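Local coordinates for conserved hypothetical protein (PDB 2GK4), which is of unknown function but belongs to the DNA/pantothenate metabolism flavoprotein family and probably acts in coenzyme A synthesis, perhaps as a phosphopantothenate-cysteine ligase, at residues I68-L74 with H90-S95; Y101-E107 with K120-K126; D198-F204 with V213-I219. All coordinates share one frame. Where two conformers were deposited one is given. Residues are numbered along the deposited sequence.

Contact 1: I68-L74 with H90-S95; sequences ITNTKDL and HSMAVS
The segment 68-74 runs from a loop into the first turn of helix 71-81. The segment 90-95 leaves strand 87-90 as an irregular, mostly extended loop. The nearest CA atoms are those of T71 and S95, 6.6 Å apart. L74, in rotamer tp, sends CD2 into the loop. L74 CD2 lies 3.5 Å from V94 CG2, 4.1 Å from M92 SE and 4.2 Å from H90 NE2. M92, a selenomethionine, is t, t, m. That bend brings M92 CE to 3.7 Å from I68 CD1, with I68 in pt. N70 is the N-cap of the helix, and N70 and D73 form a capping box. D73 N donates to N70 OD1 (2.9 Å) and N70 N to D73 OD2 (3.2 Å). This start of a helix meets a loop at the carboxyl ends of parallel strands, as in Rossmann-like sheets. T71, chi1 p, places CG2 3.7 Å from both V94 CG1 and S95 O. Its amide donates to E15, while S95 OG bonds to T13.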
loop_
_atom_site.group_PDB
_atom_site.type_symbol
_atom_site.label_atom_id
_atom_site.label_comp_id
_atom_site.label_asym_id
_atom_site.label_seq_id
_atom_site.Cartn_x
_atom_site.Cartn_y
_atom_site.Cartn_z
ATOM N N ILE A 68 -6.118 3.185 -11.710
ATOM C CA ILE A 68 -7.041 3.718 -10.714
ATOM C C ILE A 68 -6.446 3.477 -9.338
ATOM O O ILE A 68 -5.454 2.745 -9.197
ATOM C CB ILE A 68 -8.433 3.070 -10.799
ATOM C CG1 ILE A 68 -8.339 1.553 -10.538
ATOM C CG2 ILE A 68 -9.093 3.398 -12.154
ATOM C CD1 ILE A 68 -9.617 0.948 -10.074
ATOM N N THR A 69 -7.063 4.077 -8.326
ATOM C CA THR A 69 -6.534 3.987 -6.969
ATOM C C THR A 69 -7.491 3.195 -6.085
ATOM O O THR A 69 -7.127 2.119 -5.594
ATOM C CB THR A 69 -6.236 5.375 -6.374
ATOM O OG1 THR A 69 -5.241 6.018 -7.186
ATOM C CG2 THR A 69 -5.671 5.233 -4.942
ATOM N N ASN A 70 -8.719 3.683 -5.922
ATOM C CA ASN A 70 -9.654 3.124 -4.906
ATOM C C ASN A 70 -10.948 2.597 -5.507
ATOM O O ASN A 70 -11.133 2.624 -6.745
ATOM C CB ASN A 70 -9.930 4.139 -3.780
ATOM C CG ASN A 70 -10.636 5.404 -4.267
ATOM O OD1 ASN A 70 -11.183 5.457 -5.367
ATOM N ND2 ASN A 70 -10.637 6.422 -3.424
ATOM N N THR A 71 -11.854 2.106 -4.661
ATOM C CA THR A 71 -13.096 1.507 -5.189
ATOM C C THR A 71 -13.979 2.538 -5.862
ATOM O O THR A 71 -14.593 2.250 -6.903
ATOM C CB THR A 71 -13.902 0.731 -4.136
ATOM O OG1 THR A 71 -14.244 1.594 -3.044
ATOM C CG2 THR A 71 -13.129 -0.489 -3.659
ATOM N N LYS A 72 -14.023 3.756 -5.307
ATOM C CA LYS A 72 -14.774 4.830 -5.978
ATOM C C LYS A 72 -14.304 4.995 -7.439
ATOM O O LYS A 72 -15.136 5.111 -8.331
ATOM C CB LYS A 72 -14.647 6.169 -5.228
ATOM C CG LYS A 72 -15.481 7.321 -5.812
ATOM C CD LYS A 72 -15.398 8.581 -4.917
ATOM C CE LYS A 72 -16.568 8.681 -3.897
ATOM N NZ LYS A 72 -16.652 7.562 -2.902
ATOM N N ASP A 73 -12.982 5.033 -7.644
ATOM C CA ASP A 73 -12.383 5.121 -8.997
ATOM C C ASP A 73 -12.867 3.955 -9.858
ATOM O O ASP A 73 -13.198 4.149 -11.044
ATOM C CB ASP A 73 -10.837 5.096 -8.967
ATOM C CG ASP A 73 -10.202 6.284 -8.262
ATOM O OD1 ASP A 73 -10.865 7.325 -8.030
ATOM O OD2 ASP A 73 -8.987 6.151 -7.917
ATOM N N LEU A 74 -12.901 2.749 -9.275
ATOM C CA LEU A 74 -13.313 1.566 -10.048
ATOM C C LEU A 74 -14.782 1.677 -10.469
ATOM O O LEU A 74 -15.150 1.403 -11.617
ATOM C CB LEU A 74 -13.077 0.267 -9.262
ATOM C CG LEU A 74 -13.597 -0.979 -10.016
ATOM C CD1 LEU A 74 -12.807 -1.192 -11.322
ATOM C CD2 LEU A 74 -13.484 -2.159 -9.140
ATOM N N HIS A 90 -13.149 -9.600 -14.888
ATOM C CA HIS A 90 -12.914 -8.869 -13.658
ATOM C C HIS A 90 -12.002 -9.650 -12.719
ATOM O O HIS A 90 -12.467 -10.533 -11.968
ATOM C CB HIS A 90 -14.245 -8.522 -12.965
ATOM C CG HIS A 90 -14.050 -7.692 -11.737
ATOM N ND1 HIS A 90 -14.631 -7.992 -10.522
ATOM C CD2 HIS A 90 -13.277 -6.602 -11.531
ATOM C CE1 HIS A 90 -14.261 -7.086 -9.631
ATOM N NE2 HIS A 90 -13.430 -6.239 -10.219
ATOM N N SER A 91 -10.711 -9.344 -12.751
ATOM C CA SER A 91 -9.791 -10.040 -11.866
ATOM C C SER A 91 -9.185 -9.201 -10.751
ATOM O O SER A 91 -8.437 -9.733 -9.899
ATOM C CB SER A 91 -8.705 -10.762 -12.680
ATOM O OG SER A 91 -7.624 -9.905 -12.972
HETATM N N MSE A 92 -9.457 -7.899 -10.750
HETATM C CA MSE A 92 -8.936 -7.021 -9.696
HETATM C C MSE A 92 -9.486 -7.467 -8.325
HETATM O O MSE A 92 -10.642 -7.884 -8.226
HETATM C CB MSE A 92 -9.349 -5.561 -9.968
HETATM C CG MSE A 92 -8.765 -4.564 -8.951
HETATM SE SE MSE A 92 -9.452 -2.781 -9.314
HETATM C CE MSE A 92 -8.530 -2.471 -11.048
ATOM N N ALA A 93 -8.659 -7.388 -7.285
ATOM C CA ALA A 93 -9.113 -7.599 -5.909
ATOM C C ALA A 93 -9.709 -6.260 -5.437
ATOM O O ALA A 93 -8.986 -5.253 -5.285
ATOM C CB ALA A 93 -7.934 -7.985 -5.022
ATOM N N VAL A 94 -11.004 -6.267 -5.160
ATOM C CA VAL A 94 -11.714 -5.011 -4.850
ATOM C C VAL A 94 -11.966 -4.956 -3.359
ATOM O O VAL A 94 -12.520 -5.902 -2.792
ATOM C CB VAL A 94 -13.049 -4.942 -5.645
ATOM C CG1 VAL A 94 -13.870 -3.676 -5.291
ATOM C CG2 VAL A 94 -12.741 -4.967 -7.130
ATOM N N SER A 95 -11.559 -3.857 -2.730
ATOM C CA SER A 95 -11.767 -3.663 -1.290
ATOM C C SER A 95 -13.225 -3.877 -0.911
ATOM O O SER A 95 -14.136 -3.367 -1.584
ATOM C CB SER A 95 -11.312 -2.262 -0.869
ATOM O OG SER A 95 -9.937 -2.134 -1.135
#

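Contact 2: Y101-E107 with K120-K126; sequences YMTGLEE and KQNHQAK
Strand 97-104 ends here and G104 is the N-cap of helix 105-110. The segment 120-126 runs alongside, with a 3-10 turn at 122-124. CA atoms pair at 5.3 Å, Y101 with N122 and T103 with A125. With no regular ladder, the loop and a water satisfy M102 N, M102 O and G104 N. M102 N donates to N122 OD1 at 3.0 Å, with N122 at chi1 -83° and chi2 near 0°. M102 O accepts a hydrogen bond from water 1 at 2.8 Å, and the same water donates to N122 O at 2.9 Å. G104 N donates to K126 O at 3.2 Å. K126 N points at E107 OE1 at 3.4 Å, a weak bond. Within the loop, Q121 N donates to Q124 OE1 and Q124 N to Q121 O, both at 2.9 Å. Y101, chi1 t, turns its ring toward the 120-126 segment, with Q121 O and N122 N at the ring edge. K120 CB sits over one ring face, 4.0 Å from the centroid, in a CH-pi contact. Y101 CZ is 3.7 Å from A125 CB. Y101 OH lies 2.9 Å from both E107 OE1 and E107 OE2. K120 NZ turns away to a salt bridge with E116. The other edge of the strand pairs with strand 133-140, and M102, a selenomethionine, packs on L138 of the second subunit. The loop thus closes over the strand end of a projecting two-stranded arm. Its chemistry implies a mixed seam of side-chain amide, carbonyl and water around a tyrosine whose ring is packed and whose hydroxyl meets a carboxylate.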
loop_
_atom_site.group_PDB
_atom_site.type_symbol
_atom_site.label_atom_id
_atom_site.label_comp_id
_atom_site.label_asym_id
_atom_site.label_seq_id
_atom_site.Cartn_x
_atom_site.Cartn_y
_atom_site.Cartn_z
ATOM N N TYR A 101 -13.271 6.471 9.953
ATOM C CA TYR A 101 -12.847 7.239 11.118
ATOM C C TYR A 101 -11.742 6.513 11.851
ATOM O O TYR A 101 -11.850 5.320 12.122
ATOM C CB TYR A 101 -14.039 7.437 12.046
ATOM C CG TYR A 101 -13.795 8.346 13.226
ATOM C CD1 TYR A 101 -13.789 7.838 14.518
ATOM C CD2 TYR A 101 -13.611 9.720 13.054
ATOM C CE1 TYR A 101 -13.595 8.684 15.630
ATOM C CE2 TYR A 101 -13.424 10.571 14.162
ATOM C CZ TYR A 101 -13.408 10.037 15.442
ATOM O OH TYR A 101 -13.237 10.857 16.558
HETATM N N MSE A 102 -10.680 7.246 12.167
HETATM C CA MSE A 102 -9.505 6.692 12.824
HETATM C C MSE A 102 -9.295 7.453 14.124
HETATM O O MSE A 102 -9.255 8.682 14.126
HETATM C CB MSE A 102 -8.286 6.882 11.915
HETATM C CG MSE A 102 -6.924 6.721 12.579
HETATM SE SE MSE A 102 -6.252 4.938 12.361
HETATM C CE MSE A 102 -6.931 4.226 13.671
ATOM N N THR A 103 -9.175 6.737 15.232
ATOM C CA THR A 103 -9.058 7.402 16.536
ATOM C C THR A 103 -8.221 6.580 17.530
ATOM O O THR A 103 -7.755 5.500 17.202
ATOM C CB THR A 103 -10.462 7.747 17.121
ATOM O OG1 THR A 103 -10.340 8.716 18.167
ATOM C CG2 THR A 103 -11.165 6.505 17.660
ATOM N N GLY A 104 -8.036 7.117 18.736
ATOM C CA GLY A 104 -7.309 6.415 19.820
ATOM C C GLY A 104 -8.224 5.441 20.549
ATOM O O GLY A 104 -9.445 5.615 20.570
ATOM N N LEU A 105 -7.645 4.400 21.134
ATOM C CA LEU A 105 -8.431 3.408 21.878
ATOM C C LEU A 105 -9.283 4.031 23.006
ATOM O O LEU A 105 -10.404 3.576 23.254
ATOM C CB LEU A 105 -7.519 2.318 22.464
ATOM C CG LEU A 105 -8.207 1.124 23.143
ATOM C CD1 LEU A 105 -8.998 0.284 22.154
ATOM C CD2 LEU A 105 -7.178 0.261 23.886
ATOM N N GLU A 106 -8.739 5.048 23.667
ATOM C CA GLU A 106 -9.414 5.714 24.784
ATOM C C GLU A 106 -10.764 6.336 24.393
ATOM O O GLU A 106 -11.753 6.148 25.101
ATOM C CB GLU A 106 -8.487 6.745 25.444
ATOM C CG GLU A 106 -7.572 7.484 24.460
ATOM C CD GLU A 106 -6.195 6.828 24.279
ATOM O OE1 GLU A 106 -5.351 6.974 25.200
ATOM O OE2 GLU A 106 -5.957 6.202 23.215
ATOM N N GLU A 107 -10.808 7.042 23.258
ATOM C CA GLU A 107 -12.081 7.578 22.723
ATOM C C GLU A 107 -13.094 6.455 22.460
ATOM O O GLU A 107 -14.285 6.600 22.757
ATOM C CB GLU A 107 -11.878 8.426 21.449
ATOM C CG GLU A 107 -13.135 9.243 21.081
ATOM C CD GLU A 107 -13.136 9.845 19.662
ATOM O OE1 GLU A 107 -12.111 9.823 18.966
ATOM O OE2 GLU A 107 -14.189 10.373 19.249
ATOM N N LYS A 120 -18.861 10.457 12.007
ATOM C CA LYS A 120 -17.800 11.414 12.343
ATOM C C LYS A 120 -16.728 11.515 11.245
ATOM O O LYS A 120 -16.608 10.632 10.383
ATOM C CB LYS A 120 -17.121 11.025 13.665
ATOM C CG LYS A 120 -18.028 11.086 14.886
ATOM C CD LYS A 120 -17.200 11.089 16.160
ATOM C CE LYS A 120 -17.996 10.572 17.358
ATOM N NZ LYS A 120 -19.150 11.451 17.793
ATOM N N GLN A 121 -15.936 12.584 11.312
ATOM C CA GLN A 121 -14.831 12.798 10.368
ATOM C C GLN A 121 -13.497 12.780 11.100
ATOM O O GLN A 121 -13.436 13.150 12.280
ATOM C CB GLN A 121 -15.029 14.133 9.628
ATOM C CG GLN A 121 -16.293 14.173 8.744
ATOM C CD GLN A 121 -16.320 13.061 7.683
ATOM O OE1 GLN A 121 -15.300 12.752 7.061
ATOM N NE2 GLN A 121 -17.496 12.442 7.495
ATOM N N ASN A 122 -12.429 12.386 10.408
ATOM C CA ASN A 122 -11.112 12.271 11.035
ATOM C C ASN A 122 -10.650 13.502 11.805
ATOM O O ASN A 122 -9.984 13.355 12.825
ATOM C CB ASN A 122 -10.040 11.902 10.012
ATOM C CG ASN A 122 -9.986 10.430 9.732
ATOM O OD1 ASN A 122 -10.716 9.648 10.332
ATOM N ND2 ASN A 122 -9.106 10.037 8.817
ATOM N N HIS A 123 -10.999 14.700 11.318
ATOM C CA HIS A 123 -10.578 15.955 11.966
ATOM C C HIS A 123 -11.182 16.165 13.361
ATOM O O HIS A 123 -10.763 17.066 14.091
ATOM C CB HIS A 123 -10.859 17.175 11.067
ATOM C CG HIS A 123 -12.308 17.368 10.731
ATOM N ND1 HIS A 123 -13.222 17.883 11.629
ATOM C CD2 HIS A 123 -12.997 17.129 9.589
ATOM C CE1 HIS A 123 -14.412 17.941 11.057
ATOM N NE2 HIS A 123 -14.303 17.484 9.820
ATOM N N GLN A 124 -12.170 15.342 13.716
ATOM C CA GLN A 124 -12.791 15.376 15.040
ATOM C C GLN A 124 -12.068 14.466 16.047
ATOM O O GLN A 124 -12.324 14.537 17.259
ATOM C CB GLN A 124 -14.258 14.935 14.955
ATOM C CG GLN A 124 -15.107 15.675 13.934
ATOM C CD GLN A 124 -16.563 15.243 13.973
ATOM O OE1 GLN A 124 -17.077 14.666 13.017
ATOM N NE2 GLN A 124 -17.239 15.518 15.095
ATOM N N ALA A 125 -11.178 13.617 15.544
ATOM C CA ALA A 125 -10.627 12.512 16.323
ATOM C C ALA A 125 -9.662 12.922 17.432
ATOM O O ALA A 125 -8.858 13.844 17.271
ATOM C CB ALA A 125 -9.978 11.498 15.421
ATOM N N LYS A 126 -9.765 12.215 18.555
ATOM C CA LYS A 126 -8.808 12.324 19.654
ATOM C C LYS A 126 -7.724 11.253 19.478
ATOM O O LYS A 126 -7.878 10.114 19.942
ATOM C CB LYS A 126 -9.532 12.156 20.992
ATOM C CG LYS A 126 -10.864 12.892 21.071
ATOM C CD LYS A 126 -11.459 12.807 22.461
ATOM C CE LYS A 126 -12.776 13.542 22.526
ATOM N NZ LYS A 126 -13.228 13.698 23.933
HETATM O O HOH W 1 -8.377 10.954 12.762
#

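Contact 3: D198-F204 with V213-I219; sequences DQHRAIF and VQTKEEI
Backbone hydrogen bonds set the register where the segments pair antiparallel. A202 and V213 form a hydrogen-bonded pair, with A202 N to V213 O at 3.1 Å and V213 N to A202 O at 2.9 Å. H200 N donates to Q214 O at 2.7 Å, outside the regular ladder. Side-chain hydrogen bonds centre on Q214. Q214 OE1 accepts from R201 NH1 at 2.7 Å, and Q214 NE2 donates to Q199 OE1 at 3.0 Å. R201 NE also has a salt bridge to E168. Water 2 joins Q199 O (3.0 Å) to K216 NZ (2.8 Å). T215 is the N-cap: its OG1 accepts from E218 N at 3.1 Å. E218 OE1 in turn accepts from Q214 N at 2.7 Å. Apolar contacts lie on the face carrying A202 and V213. I219 CD1 lies over the H200 ring, 3.9 Å from its centroid, as a CH-pi contact, and 3.9 Å from A202 CB. F204 CE1 is 3.9 Å from V213 CG2. The pair belongs to the hairpin of strands 202-205 and 210-213 at one edge of the main sheet. Helix 216-228 follows directly and covers F204 and V213, while strand 186-191 flanks the hairpin and helix 30-41 meets K216.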
loop_
_atom_site.group_PDB
_atom_site.type_symbol
_atom_site.label_atom_id
_atom_site.label_comp_id
_atom_site.label_asym_id
_atom_site.label_seq_id
_atom_site.Cartn_x
_atom_site.Cartn_y
_atom_site.Cartn_z
ATOM N N ASP A 198 4.635 -22.795 -10.116
ATOM C CA ASP A 198 4.419 -23.464 -11.408
ATOM C C ASP A 198 3.067 -24.186 -11.514
ATOM O O ASP A 198 2.874 -25.039 -12.387
ATOM C CB ASP A 198 5.557 -24.449 -11.691
ATOM C CG ASP A 198 5.558 -25.627 -10.742
ATOM O OD1 ASP A 198 4.960 -25.525 -9.654
ATOM O OD2 ASP A 198 6.160 -26.662 -11.084
ATOM N N GLN A 199 2.152 -23.876 -10.603
ATOM C CA GLN A 199 0.774 -24.373 -10.713
ATOM C C GLN A 199 -0.213 -23.310 -10.260
ATOM O O GLN A 199 0.119 -22.431 -9.453
ATOM C CB GLN A 199 0.560 -25.638 -9.867
ATOM C CG GLN A 199 1.401 -26.845 -10.232
ATOM C CD GLN A 199 0.748 -27.739 -11.257
ATOM O OE1 GLN A 199 -0.015 -28.652 -10.906
ATOM N NE2 GLN A 199 1.037 -27.492 -12.536
ATOM N N HIS A 200 -1.447 -23.410 -10.755
ATOM C CA HIS A 200 -2.489 -22.514 -10.304
ATOM C C HIS A 200 -3.774 -23.257 -10.611
ATOM O O HIS A 200 -4.309 -23.132 -11.701
ATOM C CB HIS A 200 -2.456 -21.196 -11.103
ATOM C CG HIS A 200 -3.286 -20.099 -10.505
ATOM N ND1 HIS A 200 -4.583 -20.279 -10.065
ATOM C CD2 HIS A 200 -2.995 -18.799 -10.280
ATOM C CE1 HIS A 200 -5.049 -19.139 -9.586
ATOM N NE2 HIS A 200 -4.103 -18.227 -9.698
ATOM N N ARG A 201 -4.220 -24.073 -9.675
ATOM C CA ARG A 201 -5.476 -24.836 -9.876
ATOM C C ARG A 201 -6.632 -23.850 -9.909
ATOM O O ARG A 201 -6.735 -22.986 -9.033
ATOM C CB ARG A 201 -5.668 -25.805 -8.694
ATOM C CG ARG A 201 -7.006 -26.523 -8.648
ATOM C CD ARG A 201 -6.916 -27.797 -9.430
ATOM N NE ARG A 201 -8.130 -28.586 -9.237
ATOM C CZ ARG A 201 -8.474 -29.600 -10.027
ATOM N NH1 ARG A 201 -7.683 -29.922 -11.047
ATOM N NH2 ARG A 201 -9.627 -30.251 -9.811
ATOM N N ALA A 202 -7.532 -24.006 -10.877
ATOM C CA ALA A 202 -8.746 -23.198 -10.945
ATOM C C ALA A 202 -9.891 -23.977 -11.556
ATOM O O ALA A 202 -9.690 -24.939 -12.317
ATOM C CB ALA A 202 -8.508 -21.909 -11.751
ATOM N N ILE A 203 -11.090 -23.568 -11.190
ATOM C CA ILE A 203 -12.300 -24.218 -11.678
ATOM C C ILE A 203 -13.121 -23.158 -12.362
ATOM O O ILE A 203 -13.507 -22.160 -11.741
ATOM C CB ILE A 203 -13.091 -24.858 -10.528
ATOM C CG1 ILE A 203 -12.150 -25.699 -9.620
ATOM C CG2 ILE A 203 -14.324 -25.635 -11.054
ATOM C CD1 ILE A 203 -12.755 -26.082 -8.296
ATOM N N PHE A 204 -13.416 -23.394 -13.641
ATOM C CA PHE A 204 -14.277 -22.509 -14.426
ATOM C C PHE A 204 -15.707 -22.930 -14.109
ATOM O O PHE A 204 -16.153 -24.009 -14.529
ATOM C CB PHE A 204 -13.954 -22.662 -15.930
ATOM C CG PHE A 204 -12.755 -21.874 -16.380
ATOM C CD1 PHE A 204 -11.530 -21.949 -15.694
ATOM C CD2 PHE A 204 -12.838 -21.081 -17.530
ATOM C CE1 PHE A 204 -10.415 -21.216 -16.133
ATOM C CE2 PHE A 204 -11.735 -20.361 -17.993
ATOM C CZ PHE A 204 -10.522 -20.431 -17.308
ATOM N N VAL A 213 -8.546 -26.399 -14.598
ATOM C CA VAL A 213 -7.243 -26.155 -15.196
ATOM C C VAL A 213 -6.159 -26.145 -14.105
ATOM O O VAL A 213 -6.452 -26.007 -12.916
ATOM C CB VAL A 213 -7.182 -24.810 -15.998
ATOM C CG1 VAL A 213 -8.059 -24.857 -17.254
ATOM C CG2 VAL A 213 -7.539 -23.641 -15.087
ATOM N N GLN A 214 -4.905 -26.259 -14.527
ATOM C CA GLN A 214 -3.813 -26.491 -13.598
ATOM C C GLN A 214 -2.787 -25.387 -13.464
ATOM O O GLN A 214 -1.998 -25.412 -12.507
ATOM C CB GLN A 214 -3.075 -27.781 -13.984
ATOM C CG GLN A 214 -3.782 -28.997 -13.534
ATOM C CD GLN A 214 -4.022 -28.996 -12.035
ATOM O OE1 GLN A 214 -5.139 -29.212 -11.601
ATOM N NE2 GLN A 214 -2.983 -28.704 -11.243
ATOM N N THR A 215 -2.758 -24.482 -14.448
ATOM C CA THR A 215 -1.763 -23.399 -14.519
ATOM C C THR A 215 -2.382 -22.097 -14.989
ATOM O O THR A 215 -3.472 -22.070 -15.594
ATOM C CB THR A 215 -0.564 -23.726 -15.484
ATOM O OG1 THR A 215 -1.039 -23.809 -16.839
ATOM C CG2 THR A 215 0.107 -25.034 -15.120
ATOM N N LYS A 216 -1.669 -21.004 -14.723
ATOM C CA LYS A 216 -2.057 -19.685 -15.184
ATOM C C LYS A 216 -2.161 -19.638 -16.686
ATOM O O LYS A 216 -3.061 -19.020 -17.215
ATOM C CB LYS A 216 -1.022 -18.641 -14.726
ATOM C CG LYS A 216 -1.166 -18.264 -13.249
ATOM C CD LYS A 216 -0.035 -17.293 -12.771
ATOM C CE LYS A 216 -0.355 -16.735 -11.389
ATOM N NZ LYS A 216 -0.468 -17.847 -10.346
ATOM N N GLU A 217 -1.223 -20.286 -17.371
ATOM C CA GLU A 217 -1.249 -20.311 -18.832
ATOM C C GLU A 217 -2.516 -21.028 -19.307
ATOM O O GLU A 217 -3.178 -20.572 -20.247
ATOM C CB GLU A 217 0.021 -20.976 -19.376
ATOM C CG GLU A 217 1.312 -20.173 -19.085
ATOM C CD GLU A 217 1.740 -20.167 -17.601
ATOM O OE1 GLU A 217 1.531 -21.171 -16.872
ATOM O OE2 GLU A 217 2.310 -19.142 -17.170
ATOM N N GLU A 218 -2.873 -22.121 -18.629
ATOM C CA GLU A 218 -4.087 -22.866 -18.982
ATOM C C GLU A 218 -5.328 -22.028 -18.725
ATOM O O GLU A 218 -6.297 -22.114 -19.499
ATOM C CB GLU A 218 -4.195 -24.170 -18.192
ATOM C CG GLU A 218 -3.591 -25.387 -18.892
ATOM C CD GLU A 218 -3.519 -26.632 -17.993
ATOM O OE1 GLU A 218 -4.434 -26.861 -17.160
ATOM O OE2 GLU A 218 -2.532 -27.395 -18.135
ATOM N N ILE A 219 -5.307 -21.235 -17.643
ATOM C CA ILE A 219 -6.416 -20.299 -17.361
ATOM C C ILE A 219 -6.598 -19.356 -18.545
ATOM O O ILE A 219 -7.710 -19.227 -19.099
ATOM C CB ILE A 219 -6.219 -19.502 -16.025
ATOM C CG1 ILE A 219 -6.235 -20.460 -14.828
ATOM C CG2 ILE A 219 -7.306 -18.404 -15.854
ATOM C CD1 ILE A 219 -5.709 -19.830 -13.480
HETATM O O HOH W 2 1.191 -20.010 -10.868
#

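Contacts 1 and 3 belong to the main mixed sheet, and contact 2 lies out on the arm. Contact 1 links the chain leaving one outermost strand, 63-67, with the loop after strand 87-90. Contact 3 involves the hairpin at the other edge. Their centres are 23 Å apart and their nearest atoms about 8 Å. S91 O is hydrogen-bonded to a glycerol, and the H200 side chain is about 4 Å from bound glycerol. This may mark a pocket, but glycerol probably came from the crystallisation liquor. Contact 2 is 26 Å from contact 1 and 45 Å from contact 3, centre to centre. It lies beside the second subunit, consistent with an arm used in dimer formation.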